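Side-chain contacts in glutamine cyclotransferase (Zymomonas mobilis, PDB 3NOL), which catalyses the cyclisation of N-terminal glutamine residues to pyroglutamate, with loss of ammonia: residues N228-D233 and H237-T242; N175-V180 and I184-W189; R68-D71 and K76-Q79; I81-R86 and F110-R115. All coordinates share one frame; numbering follows the deposited sequence.

How the contacts relate
The contacts lie in a beta-propeller, whose blades are small antiparallel sheets. Along the chain the order is contact 3, contact 4, contact 2 and contact 1. Contacts 1 and 2, with centres 10 Å apart, are the hairpins 227-233/238-243 and 177-180/183-188 of neighbouring blades; they touch directly, share a water and together supply four of the five residues on the calcium ion. Contacts 3 and 4 lie further out, each about 17 Å from the centre of the chain, and share strand 77-82: contact 3 is within its blade, contact 4 joins it to the blade of strand 108-113, and Gln-79 of contact 3 reaches Arg-115 of contact 4. The pairs 1-2 and 3-4 thus join adjacent blades, one near the axis, the other toward the periphery.

Contact 1. Residues N228-D233 and H237-T242; sequences NGIAWD and HRLFVT. With CA (calcium ion), chain B.
Trp-232 brings the six-membered ring of its indole against the backbone of Arg-238 and up to the ring of His-237. With CG anti to the backbone N (chi1 172°), CB carries the six-membered ring toward the turn. Its CE3 comes first, 3.4 Å from Arg-238 O and 3.8 Å from Leu-239 CB; CZ3 follows beside Leu-239 N. CH2 then meets His-237 CG at 3.5 Å, and CZ2 sits 3.4 Å above the centre of the imidazole, the indole edge entering that face in an edge-to-face pair with planes at 53°. Further along the same sheet face Ile-230 and Leu-239 run side by side, CG2 to CD1 3.9 Å. On the other face Arg-238 turns NE and NH2 to Asp-233 OD1 in a salt bridge, the position of that oxygen being less sure. Antiparallel bonds such as Ala-231 N to Phe-240 O (2.8 Å) zip the strands, and a water bridges Gly-229 O and Thr-242 O. Gly-229 has a backbone shape that calls for glycine. Ile-230 O binds the calcium ion at 2.4 Å, joined by Phe-48, Glu-176, Leu-177 and Glu-178. Near the turn His-237 and Arg-238 both face Asp-233, a G1 beta bulge, in a hairpin that includes the innermost strand of a propeller blade, beside the axial calcium site.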
# COMPACT_ATOMS: atom_id res chain seq x y z
N ASN A 228 0.64 -6.13 5.13
CA ASN A 228 1.09 -5.23 4.06
C ASN A 228 -0.07 -4.92 3.15
O ASN A 228 -0.65 -5.84 2.54
CB ASN A 228 2.24 -5.82 3.20
CG ASN A 228 2.92 -4.75 2.33
OD1 ASN A 228 3.44 -3.73 2.87
ND2 ASN A 228 2.88 -4.93 1.00
N GLY A 229 -0.41 -3.63 3.08
CA GLY A 229 -1.48 -3.18 2.21
C GLY A 229 -2.52 -2.43 3.01
O GLY A 229 -3.13 -2.99 3.95
N ILE A 230 -2.67 -1.16 2.65
CA ILE A 230 -3.56 -0.22 3.30
C ILE A 230 -4.31 0.51 2.21
O ILE A 230 -3.65 1.06 1.32
CB ILE A 230 -2.79 0.87 4.05
CG1 ILE A 230 -1.73 0.26 4.99
CG2 ILE A 230 -3.79 1.76 4.82
CD1 ILE A 230 -0.76 1.29 5.57
N ALA A 231 -5.64 0.56 2.30
CA ALA A 231 -6.44 1.35 1.32
C ALA A 231 -7.45 2.20 2.06
O ALA A 231 -7.85 1.86 3.18
CB ALA A 231 -7.15 0.43 0.35
N TRP A 232 -7.88 3.29 1.42
CA TRP A 232 -8.73 4.26 2.08
C TRP A 232 -9.76 4.74 1.08
O TRP A 232 -9.43 5.14 -0.03
CB TRP A 232 -7.86 5.42 2.58
CG TRP A 232 -8.58 6.61 3.13
CD1 TRP A 232 -8.55 7.89 2.64
CD2 TRP A 232 -9.40 6.65 4.32
NE1 TRP A 232 -9.31 8.73 3.43
CE2 TRP A 232 -9.84 8.00 4.47
CE3 TRP A 232 -9.79 5.70 5.26
CZ2 TRP A 232 -10.66 8.40 5.54
CZ3 TRP A 232 -10.61 6.11 6.33
CH2 TRP A 232 -11.04 7.44 6.45
N ASP A 233 -11.02 4.69 1.52
CA ASP A 233 -12.16 5.11 0.74
C ASP A 233 -12.54 6.45 1.34
O ASP A 233 -13.12 6.52 2.42
CB ASP A 233 -13.29 4.08 0.91
CG ASP A 233 -14.65 4.57 0.40
OD1 ASP A 233 -15.61 3.78 0.54
OD2 ASP A 233 -14.77 5.72 -0.08
N HIS A 237 -15.27 7.09 4.09
CA HIS A 237 -14.30 6.94 5.19
C HIS A 237 -14.19 5.48 5.69
O HIS A 237 -14.46 5.17 6.86
CB HIS A 237 -14.59 7.94 6.32
CG HIS A 237 -13.94 9.28 6.11
ND1 HIS A 237 -13.48 10.06 7.15
CD2 HIS A 237 -13.67 9.98 4.97
CE1 HIS A 237 -12.97 11.18 6.68
NE2 HIS A 237 -13.06 11.16 5.36
N ARG A 238 -13.79 4.61 4.77
CA ARG A 238 -13.49 3.21 5.08
C ARG A 238 -12.00 2.93 4.95
O ARG A 238 -11.42 3.12 3.87
CB ARG A 238 -14.29 2.26 4.17
CG ARG A 238 -15.81 2.30 4.38
CD ARG A 238 -16.56 1.26 3.53
NE ARG A 238 -16.45 1.57 2.10
CZ ARG A 238 -16.84 0.78 1.09
NH1 ARG A 238 -17.40 -0.41 1.31
NH2 ARG A 238 -16.68 1.20 -0.17
N LEU A 239 -11.40 2.48 6.05
CA LEU A 239 -10.00 2.09 6.07
C LEU A 239 -9.89 0.56 5.96
O LEU A 239 -10.52 -0.16 6.75
CB LEU A 239 -9.35 2.56 7.38
CG LEU A 239 -7.85 2.32 7.57
CD1 LEU A 239 -7.03 3.00 6.49
CD2 LEU A 239 -7.39 2.77 8.96
N PHE A 240 -9.09 0.10 5.01
CA PHE A 240 -8.96 -1.33 4.73
C PHE A 240 -7.50 -1.73 4.90
O PHE A 240 -6.60 -1.05 4.38
CB PHE A 240 -9.36 -1.65 3.28
CG PHE A 240 -10.78 -1.30 2.94
CD1 PHE A 240 -11.83 -2.16 3.30
CD2 PHE A 240 -11.07 -0.11 2.25
CE1 PHE A 240 -13.14 -1.85 2.95
CE2 PHE A 240 -12.39 0.21 1.90
CZ PHE A 240 -13.41 -0.65 2.25
N VAL A 241 -7.28 -2.86 5.58
CA VAL A 241 -5.91 -3.38 5.73
C VAL A 241 -5.88 -4.87 5.37
O VAL A 241 -6.85 -5.61 5.62
CB VAL A 241 -5.36 -3.16 7.16
CG1 VAL A 241 -5.19 -1.65 7.45
CG2 VAL A 241 -6.27 -3.83 8.21
N THR A 242 -4.78 -5.30 4.77
CA THR A 242 -4.59 -6.72 4.49
C THR A 242 -3.09 -7.11 4.61
O THR A 242 -2.27 -6.36 5.17
CB THR A 242 -5.24 -7.14 3.11
OG1 THR A 242 -5.32 -8.58 2.99
CG2 THR A 242 -4.46 -6.54 1.94
CA CA B . -2.11 1.79 -0.43
O HOH W 1 -1.72 -3.62 6.21
O HOH W 2 -1.63 2.91 -2.49

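Contact 2. Residues N175-V180 and I184-W189; sequences NELEWV and IFANVW. With CA (calcium ion), chain B; SO4 (sulfate ion), chain D.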
# COMPACT_ATOMS: atom_id res chain seq x y z
N ASN A 175 6.96 0.29 3.87
CA ASN A 175 6.51 -0.53 2.74
C ASN A 175 5.21 0.06 2.15
O ASN A 175 5.22 1.24 1.78
CB ASN A 175 6.35 -1.99 3.18
CG ASN A 175 6.52 -2.98 2.02
OD1 ASN A 175 6.54 -2.59 0.84
ND2 ASN A 175 6.64 -4.26 2.36
N GLU A 176 4.11 -0.72 2.07
CA GLU A 176 2.86 -0.19 1.44
C GLU A 176 2.42 1.12 2.12
O GLU A 176 2.50 1.26 3.34
CB GLU A 176 1.73 -1.24 1.40
CG GLU A 176 1.00 -1.32 0.07
CD GLU A 176 -0.10 -0.24 -0.10
OE1 GLU A 176 -0.84 0.03 0.88
OE2 GLU A 176 -0.25 0.28 -1.24
N LEU A 177 1.98 2.07 1.30
CA LEU A 177 1.61 3.41 1.79
C LEU A 177 0.15 3.70 1.49
O LEU A 177 -0.41 3.15 0.53
CB LEU A 177 2.43 4.49 1.09
CG LEU A 177 3.95 4.45 1.21
CD1 LEU A 177 4.54 5.70 0.53
CD2 LEU A 177 4.32 4.38 2.69
N GLU A 178 -0.42 4.61 2.29
CA GLU A 178 -1.71 5.20 1.94
C GLU A 178 -1.85 6.61 2.52
O GLU A 178 -1.61 6.80 3.71
CB GLU A 178 -2.88 4.33 2.43
CG GLU A 178 -4.21 4.78 1.81
CD GLU A 178 -4.29 4.49 0.31
OE1 GLU A 178 -5.11 5.16 -0.36
OE2 GLU A 178 -3.55 3.60 -0.21
N TRP A 179 -2.22 7.58 1.68
CA TRP A 179 -2.56 8.93 2.16
C TRP A 179 -3.95 8.87 2.79
O TRP A 179 -4.93 8.49 2.13
CB TRP A 179 -2.60 9.88 0.97
CG TRP A 179 -2.85 11.29 1.35
CD1 TRP A 179 -4.04 11.96 1.28
CD2 TRP A 179 -1.88 12.24 1.80
NE1 TRP A 179 -3.87 13.27 1.69
CE2 TRP A 179 -2.55 13.47 2.02
CE3 TRP A 179 -0.51 12.16 2.07
CZ2 TRP A 179 -1.89 14.62 2.47
CZ3 TRP A 179 0.15 13.32 2.52
CH2 TRP A 179 -0.55 14.53 2.73
N VAL A 180 -4.03 9.19 4.08
CA VAL A 180 -5.29 9.12 4.80
C VAL A 180 -5.52 10.43 5.55
O VAL A 180 -4.84 10.72 6.54
CB VAL A 180 -5.32 7.89 5.77
CG1 VAL A 180 -6.66 7.80 6.54
CG2 VAL A 180 -5.04 6.58 5.03
N ILE A 184 0.44 10.40 6.06
CA ILE A 184 0.92 9.23 5.32
C ILE A 184 0.89 8.02 6.28
O ILE A 184 1.58 8.02 7.30
CB ILE A 184 2.36 9.44 4.75
CG1 ILE A 184 2.42 10.67 3.82
CG2 ILE A 184 2.85 8.12 4.07
CD1 ILE A 184 3.80 11.20 3.66
N PHE A 185 0.04 7.04 5.98
CA PHE A 185 0.07 5.76 6.71
C PHE A 185 1.06 4.83 5.99
O PHE A 185 1.03 4.73 4.75
CB PHE A 185 -1.30 5.10 6.69
CG PHE A 185 -2.33 5.72 7.66
CD1 PHE A 185 -2.24 7.06 8.10
CD2 PHE A 185 -3.41 4.95 8.08
CE1 PHE A 185 -3.21 7.61 8.97
CE2 PHE A 185 -4.40 5.48 8.94
CZ PHE A 185 -4.30 6.82 9.38
N ALA A 186 1.90 4.13 6.74
CA ALA A 186 2.85 3.19 6.12
C ALA A 186 2.93 1.88 6.87
O ALA A 186 3.05 1.89 8.10
CB ALA A 186 4.25 3.79 6.05
N ASN A 187 2.86 0.76 6.15
CA ASN A 187 3.28 -0.49 6.77
C ASN A 187 4.76 -0.40 7.11
O ASN A 187 5.53 0.22 6.36
CB ASN A 187 3.04 -1.69 5.85
CG ASN A 187 1.57 -2.01 5.67
OD1 ASN A 187 0.98 -1.68 4.65
ND2 ASN A 187 0.98 -2.67 6.67
N VAL A 188 5.15 -1.01 8.23
CA VAL A 188 6.54 -1.20 8.56
C VAL A 188 6.80 -2.71 8.43
O VAL A 188 6.28 -3.53 9.21
CB VAL A 188 6.87 -0.70 9.97
CG1 VAL A 188 8.37 -0.91 10.25
CG2 VAL A 188 6.41 0.76 10.15
N TRP A 189 7.56 -3.04 7.39
CA TRP A 189 7.79 -4.42 6.99
C TRP A 189 8.34 -5.22 8.15
O TRP A 189 9.21 -4.74 8.89
CB TRP A 189 8.75 -4.48 5.81
CG TRP A 189 8.74 -5.77 5.02
CD1 TRP A 189 7.64 -6.52 4.64
CD2 TRP A 189 9.88 -6.43 4.47
NE1 TRP A 189 8.05 -7.62 3.92
CE2 TRP A 189 9.41 -7.57 3.77
CE3 TRP A 189 11.26 -6.15 4.47
CZ2 TRP A 189 10.29 -8.46 3.11
CZ3 TRP A 189 12.13 -7.04 3.82
CH2 TRP A 189 11.64 -8.17 3.15
CA CA B . -2.11 1.79 -0.43
S SO4 D . -6.86 15.01 2.19
O1 SO4 D . -8.20 15.57 1.97
O2 SO4 D . -6.96 13.71 2.84
O3 SO4 D . -6.21 14.89 0.89
O4 SO4 D . -6.08 15.90 3.06
O HOH W 2 -1.63 2.91 -2.49
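Phe-185 holds one face of its ring under Val-180, whose CB stands 3.7 Å above the plane and over the ring centre, a CH-pi contact 8° off the normal. The two side chains cross at about a right angle: Val-180 CG1 reaches CZ at 3.8 Å while CG2 lies over the CG and CD2 side. The Phe-185 side chain also touches Ile-230 and Leu-239 of the neighbouring blade. Cutting Phe-185 back to an alanine is likely to leave Val-180 without its ring face and a gap beside those two side chains. On the other sheet face Leu-177 CD2 presses on Ala-186 CB at 3.4 Å, a tight contact, and CE3 and CZ3 of Trp-179 touch Ile-184 CG1, the side chains crossing at a slant. This antiparallel hairpin includes the innermost strand of a propeller blade; the chain turns a corner at Glu-176, and three successive residues from there bind the calcium ion. Glu-176, its chain bent at chi2 (-82°), binds the metal through OE1 and OE2, each at 2.5 Å. Leu-177 gives its carbonyl O, and Glu-178 a single oxygen, OE2, at 2.3 Å; Phe-48 O, Ile-230 O and a water complete the shell. Asn-187 OD1 accepts a bond from Gly-229 N. Toward the turn, Trp-179 NE1 donates to sulfate O3 (3.0 Å), an ion probably from the crystallisation liquor and also held by Lys-234.

Contact 3. Residues R68-D71 and K76-Q79; sequences RKVD and KTLQ
Thr-77 sets its hydroxyl OG1 2.9 Å above the guanidinium plane of Arg-68, offset toward the rim near NE; the approach is over a face, and the angle is too poor for a hydrogen bond. With CG between the backbone N and the carbonyl carbon (chi1 52°) and a bend at chi3, the Arg-68 chain carries its guanidinium past Thr-77. Thr-77 CG2 also touches Arg-68 CB at 3.8 Å. Across the sheet, Gln-79 OE1 lies against the aliphatic chain of Lys-69, 3.8 Å from CD, and Leu-78 swings CD1 back to within 3.6 Å of Asp-71 CB. Three backbone bonds fix these positions: Leu-78 N to Lys-69 O is almost straight (177°, 2.8 Å), flanked by Lys-69 N to Gln-79 O and Asp-71 N to Lys-76 O. Further out, the Arg-68 guanidinium forms a salt bridge to Asp-40 and a bond to Gln-80. The extended Lys-69 makes a cation-pi contact with Tyr-54, Gln-79 NE2 bonds to Arg-115 O, and Asp-71 OD2 is held by Ser-74. The register slips by one residue between Lys-69 and Val-70, a beta bulge in the hairpin formed by the two outer strands of a propeller blade.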
# COMPACT_ATOMS: atom_id res chain seq x y z
N ARG A 68 -4.54 -6.24 -10.49
CA ARG A 68 -5.94 -6.66 -10.60
C ARG A 68 -6.92 -5.65 -10.04
O ARG A 68 -6.62 -4.97 -9.05
CB ARG A 68 -6.18 -8.01 -9.92
CG ARG A 68 -5.68 -8.09 -8.49
CD ARG A 68 -6.10 -9.37 -7.73
NE ARG A 68 -5.82 -10.59 -8.50
CZ ARG A 68 -5.65 -11.81 -7.99
NH1 ARG A 68 -5.70 -12.04 -6.65
NH2 ARG A 68 -5.44 -12.81 -8.84
N LYS A 69 -8.09 -5.57 -10.67
CA LYS A 69 -9.25 -4.86 -10.12
C LYS A 69 -10.12 -5.90 -9.42
O LYS A 69 -10.50 -6.90 -10.03
CB LYS A 69 -10.05 -4.22 -11.25
CG LYS A 69 -11.23 -3.43 -10.76
CD LYS A 69 -11.98 -2.77 -11.95
CE LYS A 69 -13.22 -2.00 -11.49
NZ LYS A 69 -13.97 -1.39 -12.65
N VAL A 70 -10.45 -5.64 -8.15
CA VAL A 70 -11.07 -6.64 -7.28
C VAL A 70 -12.37 -6.12 -6.63
O VAL A 70 -12.41 -5.01 -6.06
CB VAL A 70 -10.05 -7.09 -6.17
CG1 VAL A 70 -10.68 -8.05 -5.21
CG2 VAL A 70 -8.83 -7.69 -6.77
N ASP A 71 -13.43 -6.93 -6.76
CA ASP A 71 -14.70 -6.71 -6.07
C ASP A 71 -14.48 -6.82 -4.56
O ASP A 71 -13.96 -7.84 -4.10
CB ASP A 71 -15.73 -7.76 -6.49
CG ASP A 71 -17.07 -7.56 -5.81
OD1 ASP A 71 -17.76 -6.57 -6.11
OD2 ASP A 71 -17.42 -8.38 -4.93
N LYS A 76 -13.15 -11.23 -5.60
CA LYS A 76 -12.90 -11.80 -6.93
C LYS A 76 -12.38 -10.74 -7.89
O LYS A 76 -12.73 -9.57 -7.77
CB LYS A 76 -14.17 -12.41 -7.51
CG LYS A 76 -14.73 -13.57 -6.68
CD LYS A 76 -16.02 -14.09 -7.32
CE LYS A 76 -16.64 -15.21 -6.49
NZ LYS A 76 -15.70 -16.35 -6.25
N THR A 77 -11.58 -11.19 -8.85
CA THR A 77 -10.97 -10.31 -9.84
C THR A 77 -11.96 -10.03 -11.00
O THR A 77 -12.67 -10.93 -11.46
CB THR A 77 -9.62 -10.90 -10.33
OG1 THR A 77 -8.68 -10.89 -9.23
CG2 THR A 77 -9.02 -10.09 -11.46
N LEU A 78 -12.01 -8.77 -11.42
CA LEU A 78 -12.85 -8.36 -12.57
C LEU A 78 -11.99 -8.14 -13.83
O LEU A 78 -12.46 -8.32 -14.96
CB LEU A 78 -13.67 -7.11 -12.26
CG LEU A 78 -14.95 -7.16 -11.42
CD1 LEU A 78 -14.66 -7.38 -9.94
CD2 LEU A 78 -15.72 -5.85 -11.63
N GLN A 79 -10.72 -7.79 -13.60
CA GLN A 79 -9.80 -7.36 -14.65
C GLN A 79 -8.39 -7.61 -14.15
O GLN A 79 -8.11 -7.35 -12.99
CB GLN A 79 -10.02 -5.87 -14.88
CG GLN A 79 -9.15 -5.22 -15.92
CD GLN A 79 -9.43 -3.72 -15.95
OE1 GLN A 79 -9.64 -3.11 -14.90
NE2 GLN A 79 -9.46 -3.13 -17.14

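Contact 4. Residues I81-R86 and F110-R115; sequences IELGKR and FVWNIR
Trp-112 NE1 has the terminal methyl of Ile-81 as its nearest neighbour across this contact, CD1 at 3.4 Å; no hydrogen bond joins the two segments. The methyl sits over the pyrrole part of the indole, 3.7 Å from the five-membered ring centroid and 24° off the normal, a CH-pi contact. Ile-81 reaches it because CG1 stands between the backbone N and the carbonyl carbon (chi1 60°), with the chain then extended to CD1. Leu-83, two residues on, brings CD2 to the benzene part at CZ2, 3.8 Å away, and its side chain crosses the tryptophan at about a right angle. The opposite indole face rests on Phe-110 CB, 3.5 Å above the plane, so the ring is sandwiched between its own strand and the neighbouring segment. Strand 77-82 closes one blade and strand 108-113 belongs to the next; Ile-81 also packs on Ile-67 and Leu-117. Replacing Trp-112 by a serine removes the broad apolar surface and would probably leave Ile-81 and Leu-83 facing a gap between the blades. Across the two segments the touching groups are methyls and an indole, which suggests that this junction rests mainly on apolar burial and fit.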
# COMPACT_ATOMS: atom_id res chain seq x y z
N ILE A 81 -3.99 -7.74 -15.42
CA ILE A 81 -2.84 -7.86 -16.35
C ILE A 81 -1.70 -8.57 -15.63
O ILE A 81 -1.56 -8.45 -14.40
CB ILE A 81 -2.39 -6.49 -16.96
CG1 ILE A 81 -1.95 -5.48 -15.88
CG2 ILE A 81 -3.50 -5.95 -17.89
CD1 ILE A 81 -1.25 -4.22 -16.41
N GLU A 82 -0.94 -9.35 -16.38
CA GLU A 82 0.23 -10.02 -15.87
C GLU A 82 1.45 -9.34 -16.48
O GLU A 82 1.57 -9.26 -17.71
CB GLU A 82 0.18 -11.51 -16.26
CG GLU A 82 1.36 -12.28 -15.72
CD GLU A 82 1.30 -13.79 -15.98
OE1 GLU A 82 0.30 -14.29 -16.57
OE2 GLU A 82 2.28 -14.47 -15.58
N LEU A 83 2.35 -8.86 -15.63
CA LEU A 83 3.54 -8.18 -16.11
C LEU A 83 4.50 -9.17 -16.78
O LEU A 83 4.50 -10.35 -16.44
CB LEU A 83 4.26 -7.47 -14.96
CG LEU A 83 3.48 -6.36 -14.25
CD1 LEU A 83 4.47 -5.48 -13.49
CD2 LEU A 83 2.63 -5.53 -15.20
N GLY A 84 5.28 -8.67 -17.73
CA GLY A 84 6.33 -9.49 -18.36
C GLY A 84 7.23 -10.18 -17.34
O GLY A 84 7.47 -9.66 -16.25
N LYS A 85 7.73 -11.35 -17.70
CA LYS A 85 8.56 -12.14 -16.79
C LYS A 85 9.82 -11.39 -16.30
O LYS A 85 10.36 -11.73 -15.25
CB LYS A 85 8.93 -13.47 -17.45
CG LYS A 85 9.44 -13.30 -18.86
CD LYS A 85 9.81 -14.64 -19.50
CE LYS A 85 10.70 -14.39 -20.71
NZ LYS A 85 11.03 -15.65 -21.44
N ARG A 86 10.26 -10.37 -17.04
CA ARG A 86 11.43 -9.55 -16.66
C ARG A 86 11.18 -8.60 -15.48
O ARG A 86 12.12 -8.15 -14.83
CB ARG A 86 11.93 -8.72 -17.86
CG ARG A 86 12.71 -9.52 -18.89
CD ARG A 86 13.78 -8.67 -19.54
NE ARG A 86 13.22 -7.64 -20.40
CZ ARG A 86 13.81 -6.49 -20.70
NH1 ARG A 86 13.21 -5.62 -21.50
NH2 ARG A 86 15.00 -6.19 -20.19
N PHE A 110 5.92 1.97 -14.26
CA PHE A 110 5.03 1.96 -15.41
C PHE A 110 3.85 2.86 -15.14
O PHE A 110 3.55 3.15 -13.99
CB PHE A 110 4.52 0.53 -15.69
CG PHE A 110 5.62 -0.44 -16.03
CD1 PHE A 110 6.01 -1.41 -15.11
CD2 PHE A 110 6.26 -0.37 -17.27
CE1 PHE A 110 7.04 -2.33 -15.43
CE2 PHE A 110 7.30 -1.25 -17.61
CZ PHE A 110 7.70 -2.23 -16.68
N VAL A 111 3.20 3.30 -16.21
CA VAL A 111 1.94 4.00 -16.11
C VAL A 111 0.96 3.29 -17.04
O VAL A 111 1.30 3.04 -18.20
CB VAL A 111 2.04 5.49 -16.54
CG1 VAL A 111 0.67 6.16 -16.36
CG2 VAL A 111 3.15 6.24 -15.75
N TRP A 112 -0.20 2.94 -16.50
CA TRP A 112 -1.29 2.33 -17.28
C TRP A 112 -2.55 3.20 -17.28
O TRP A 112 -2.85 3.90 -16.28
CB TRP A 112 -1.64 0.92 -16.72
CG TRP A 112 -0.47 -0.06 -16.57
CD1 TRP A 112 0.00 -0.94 -17.53
CD2 TRP A 112 0.28 -0.32 -15.38
NE1 TRP A 112 1.02 -1.71 -17.00
CE2 TRP A 112 1.23 -1.34 -15.69
CE3 TRP A 112 0.27 0.22 -14.08
CZ2 TRP A 112 2.15 -1.83 -14.74
CZ3 TRP A 112 1.19 -0.26 -13.14
CH2 TRP A 112 2.11 -1.30 -13.48
N ASN A 113 -3.27 3.18 -18.40
CA ASN A 113 -4.62 3.75 -18.42
C ASN A 113 -5.52 2.91 -17.53
O ASN A 113 -5.52 1.68 -17.61
CB ASN A 113 -5.19 3.79 -19.84
CG ASN A 113 -4.53 4.85 -20.72
OD1 ASN A 113 -4.65 4.79 -21.95
ND2 ASN A 113 -3.85 5.81 -20.12
N ILE A 114 -6.32 3.55 -16.68
CA ILE A 114 -7.15 2.79 -15.74
C ILE A 114 -8.25 1.96 -16.43
O ILE A 114 -8.59 0.87 -15.93
CB ILE A 114 -7.69 3.65 -14.55
CG1 ILE A 114 -8.09 2.72 -13.39
CG2 ILE A 114 -8.81 4.55 -15.00
CD1 ILE A 114 -7.98 3.33 -12.00
N ARG A 115 -8.80 2.44 -17.55
CA ARG A 115 -9.94 1.75 -18.19
C ARG A 115 -9.65 0.28 -18.55
O ARG A 115 -10.41 -0.61 -18.16
CB ARG A 115 -10.49 2.50 -19.42
CG ARG A 115 -11.73 1.82 -20.00
CD ARG A 115 -12.28 2.39 -21.31
NE ARG A 115 -13.52 1.69 -21.66
CZ ARG A 115 -14.06 1.64 -22.88
NH1 ARG A 115 -15.20 0.98 -23.08
NH2 ARG A 115 -13.44 2.24 -23.91